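Local structure of 2-c-methyl-d-erythritol 4-phosphate cytidylyltransferase (2VSI) at the interface of chains A and B. The protein catalyses transfer of the cytidylyl group of CTP to D-ribitol 5-phosphate, giving the CDP-activated ribitol used for teichoic acid precursors in Streptococcus pneumoniae. Coordinates in Å, arbitrary orientation; residue numbers count along the deposited sequence, not the author numbering. Chains: chain A/B, 2-c-methyl-d-erythritol 4-phosphate cytidylyltransferase.

Contact 1: the interface of chains A and B. Residues chain A 138, 140, 166-168; chain B 146-148, 156.
The ring of A:Tyr166 turns an edge to the partner chain: the carbonyl oxygen of B:Val148 lies in the plane of the ring, 3.4 Å from CD1. With chi1 at -66°, CG stands beside the backbone N of its own residue, which brings the ring edge and the amide to the same carbonyl. That amide, A:Tyr166 N, donates to B:Val148 O at 2.7 Å in a noticeably bent bond. The return bond, from B:Val148 N to A:Tyr166 O at 2.8 Å, is almost straight at hydrogen, 174°. Farther along the strand, A:Gly168 N gives a third bond to B:Thr146 O. Together these join strand 165-169 of chain A to strand 147-149 of chain B and the residue just before it, in an antiparallel pairing.

The carboxylate of A:Asp138 approaches B:Val148 from the opposite direction, its OD2 lying 3.7 Å from methyl CG2, a van der Waals contact. The side chain of B:Ile156 crosses that of A:Asp138 at about a right angle, its terminal methyl CD1 lying 4.0 Å from the aspartate CB. CG2 of B:Val148 also touches CG1 of A:Val140 at 4.0 Å and packs on CA of A:Gly168, where the absence of a side chain lets the methyl sit against the backbone. It points there because it stands anti to the carbonyl carbon of its own residue, while CG1 is anti to the backbone N (chi1 178°).

Backbone pairing thus sets the register, and one valine branch fits it to the neighbouring strand 136-142. The site extends a sheet of one subunit with a strand of the other, and probably helps hold the dimer together.

Contact 2: the interface of chains A and B. Residues chain A 146, 148, 156; chain B 138, 140, 167-168, 196, 210.
A:Thr146 meets B:Gly168 through both backbone and side chain. Its carbonyl oxygen O accepts a hydrogen bond from B:Gly168 N at 2.9 Å, with the donor nearly along the line of the carbonyl and an angle of 158° at hydrogen. Its methyl CG2 meets the glycine CA at 3.9 Å, so the threonine closes on the glycine from two points. The methyl takes the position between its own backbone N and carbonyl carbon, leaving OG1 anti to the N (chi1 161°). B:Asp196 is a looser neighbour, its carboxylate OD1 4.3 Å from the threonine hydroxyl OG1, too far for a direct bond.

A:Val148 divides its two methyls between different partners. The side chains of A:Val148 and B:Asp138 pass in opposite directions, as do those of A:Val148 and B:Leu210. Methyl CG2 of the valine touches the carboxylate oxygen OD2 of B:Asp138 at 3.8 Å; the aspartate is carried there by a chi1 of -161°, with its CG anti to the backbone N. Methyl CG1 of the valine meets CD2 of B:Leu210 at 4.0 Å. That leucine methyl is shared with A:Ile156, whose side chain crosses that of B:Leu210 at about a right angle and offers its CG1 methylene at 3.9 Å. One leucine branch thereby packs against two residues of the other subunit.

B:Val140, two residues beyond B:Asp138 on strand 136-142, lies farther back, its CG2 4.4 Å from CG1 of A:Val148.

On chain B, strands 136-142, 165-169 and 208-212 contribute to the receiving surface, with B:Asp196 reaching in from the loop just before helix 197-203. Against it chain A lays strand 147-149, the residue preceding it, and A:Ile156 from a loop beyond, as an arm reaching over the neighbouring subunit.

Contact 1: the interface of chains A and B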
# COMPACT_ATOMS: atom_id res chain seq x y z
N ASP A 138 -3.67 17.54 -5.06
CA ASP A 138 -3.71 16.18 -4.51
C ASP A 138 -2.67 16.04 -3.42
O ASP A 138 -1.55 16.53 -3.57
CB ASP A 138 -3.47 15.13 -5.61
CG ASP A 138 -4.17 13.79 -5.32
OD1 ASP A 138 -4.81 13.65 -4.26
OD2 ASP A 138 -4.09 12.87 -6.18
N VAL A 140 -0.21 13.65 -1.59
CA VAL A 140 0.45 12.38 -1.88
C VAL A 140 1.79 12.17 -1.16
O VAL A 140 2.41 13.13 -0.70
CB VAL A 140 0.70 12.20 -3.41
CG1 VAL A 140 -0.63 12.04 -4.16
CG2 VAL A 140 1.52 13.37 -3.98
N TYR A 166 3.39 7.58 -6.58
CA TYR A 166 3.05 8.19 -5.32
C TYR A 166 1.85 7.47 -4.74
O TYR A 166 0.93 7.07 -5.46
CB TYR A 166 2.72 9.67 -5.52
CG TYR A 166 3.91 10.49 -5.97
CD1 TYR A 166 4.23 10.60 -7.32
CD2 TYR A 166 4.72 11.12 -5.04
CE1 TYR A 166 5.34 11.35 -7.73
CE2 TYR A 166 5.83 11.86 -5.44
CZ TYR A 166 6.13 11.97 -6.79
OH TYR A 166 7.22 12.70 -7.17
N GLN A 167 1.87 7.30 -3.42
CA GLN A 167 0.71 6.81 -2.72
C GLN A 167 -0.21 7.99 -2.47
O GLN A 167 0.17 8.98 -1.84
CB GLN A 167 1.13 6.16 -1.40
CG GLN A 167 -0.02 5.62 -0.58
CD GLN A 167 0.37 5.46 0.87
OE1 GLN A 167 0.51 6.45 1.60
NE2 GLN A 167 0.55 4.21 1.30
N GLY A 168 -1.43 7.89 -3.00
CA GLY A 168 -2.39 8.97 -2.94
C GLY A 168 -3.18 8.96 -1.65
O GLY A 168 -3.71 7.93 -1.26
N THR B 146 -4.91 4.45 -3.86
CA THR B 146 -4.87 5.08 -5.17
C THR B 146 -3.41 5.38 -5.47
O THR B 146 -2.73 6.03 -4.67
CB THR B 146 -5.72 6.38 -5.18
OG1 THR B 146 -7.11 6.04 -5.18
CG2 THR B 146 -5.42 7.23 -6.41
N ILE B 147 -2.92 4.88 -6.60
CA ILE B 147 -1.55 5.17 -7.01
C ILE B 147 -1.56 6.33 -8.00
O ILE B 147 -2.33 6.33 -8.96
CB ILE B 147 -0.83 3.92 -7.60
CG1 ILE B 147 -0.79 2.77 -6.58
CG2 ILE B 147 0.58 4.28 -8.07
CD1 ILE B 147 -0.24 3.12 -5.19
N VAL B 148 -0.71 7.31 -7.74
CA VAL B 148 -0.65 8.54 -8.53
C VAL B 148 0.70 8.65 -9.20
O VAL B 148 1.74 8.58 -8.54
CB VAL B 148 -0.89 9.78 -7.64
CG1 VAL B 148 -0.80 11.06 -8.45
CG2 VAL B 148 -2.24 9.70 -6.93
N ILE B 156 0.57 16.07 -11.54
CA ILE B 156 0.28 14.70 -11.97
C ILE B 156 0.34 14.49 -13.49
O ILE B 156 -0.14 15.32 -14.25
CB ILE B 156 -1.13 14.28 -11.48
CG1 ILE B 156 -1.22 14.42 -9.96
CG2 ILE B 156 -1.49 12.86 -11.95
CD1 ILE B 156 -2.60 14.19 -9.37

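Contact 2: the interface of chains A and B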
# COMPACT_ATOMS: atom_id res chain seq x y z
N THR A 146 6.24 -2.08 -3.91
CA THR A 146 6.43 -2.23 -5.34
C THR A 146 5.05 -2.41 -6.00
O THR A 146 4.27 -3.26 -5.59
CB THR A 146 7.42 -3.38 -5.69
OG1 THR A 146 7.25 -3.77 -7.05
CG2 THR A 146 7.21 -4.59 -4.78
N VAL A 148 2.50 -3.27 -9.09
CA VAL A 148 2.40 -4.19 -10.21
C VAL A 148 1.08 -3.96 -10.93
O VAL A 148 0.05 -3.74 -10.29
CB VAL A 148 2.54 -5.66 -9.72
CG1 VAL A 148 1.83 -6.63 -10.65
CG2 VAL A 148 4.01 -6.04 -9.60
N ILE A 156 1.30 -10.25 -15.37
CA ILE A 156 1.71 -8.85 -15.37
C ILE A 156 1.69 -8.23 -16.77
O ILE A 156 2.42 -8.67 -17.66
CB ILE A 156 3.12 -8.65 -14.74
CG1 ILE A 156 3.14 -9.18 -13.30
CG2 ILE A 156 3.54 -7.18 -14.81
CD1 ILE A 156 4.53 -9.29 -12.71
N ASP B 138 4.31 -14.21 -9.08
CA ASP B 138 4.42 -13.09 -8.15
C ASP B 138 3.20 -13.01 -7.23
O ASP B 138 2.12 -12.60 -7.66
CB ASP B 138 4.61 -11.77 -8.91
CG ASP B 138 5.18 -10.65 -8.03
OD1 ASP B 138 5.90 -10.95 -7.05
OD2 ASP B 138 4.94 -9.45 -8.34
N VAL B 140 0.64 -11.53 -4.84
CA VAL B 140 0.16 -10.18 -5.05
C VAL B 140 -1.23 -9.98 -4.42
O VAL B 140 -1.96 -10.95 -4.21
CB VAL B 140 0.17 -9.86 -6.57
CG1 VAL B 140 -1.19 -9.48 -7.10
CG2 VAL B 140 1.23 -8.82 -6.91
N GLN B 167 -0.27 -4.70 -5.23
CA GLN B 167 0.86 -4.59 -4.33
C GLN B 167 1.71 -5.84 -4.43
O GLN B 167 1.19 -6.96 -4.33
CB GLN B 167 0.40 -4.39 -2.89
CG GLN B 167 -0.12 -2.99 -2.60
CD GLN B 167 -0.73 -2.85 -1.22
OE1 GLN B 167 -1.63 -2.03 -1.01
NE2 GLN B 167 -0.24 -3.65 -0.26
N GLY B 168 3.00 -5.64 -4.64
CA GLY B 168 3.96 -6.74 -4.69
C GLY B 168 4.17 -7.32 -3.31
O GLY B 168 4.25 -6.59 -2.32
N ASP B 196 14.12 -5.56 -8.10
CA ASP B 196 13.13 -6.63 -7.88
C ASP B 196 13.29 -7.72 -8.94
O ASP B 196 13.60 -7.43 -10.10
CB ASP B 196 11.69 -6.07 -7.86
CG ASP B 196 10.62 -7.17 -7.93
OD1 ASP B 196 9.63 -6.99 -8.66
OD2 ASP B 196 10.77 -8.21 -7.25
N LEU B 210 0.23 -13.89 -11.82
CA LEU B 210 -0.07 -13.45 -10.46
C LEU B 210 -0.53 -14.62 -9.58
O LEU B 210 -1.19 -15.55 -10.07
CB LEU B 210 -1.15 -12.36 -10.47
CG LEU B 210 -1.03 -11.14 -11.39
CD1 LEU B 210 -2.33 -10.36 -11.39
CD2 LEU B 210 0.13 -10.22 -11.04

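Contact 1 and contact 2 are twin regions of one two-fold interface, their C-alpha centres about 18 Å apart. In each, the segment around strand 147-149 and Ile156 of one chain meets strands 136-142 and 165-169 of the other, so every subunit both gives an arm and receives one. The selections differ: contact 1 takes in the tyrosine pairing, whereas contact 2 brings in Asp196 and Leu210. Thr146 has chi1 -73° in contact 1 but 161° in contact 2, a difference to be read cautiously at 2.75 Å. Such reciprocal exchange would hold the subunits at both points and favour a symmetric dimer.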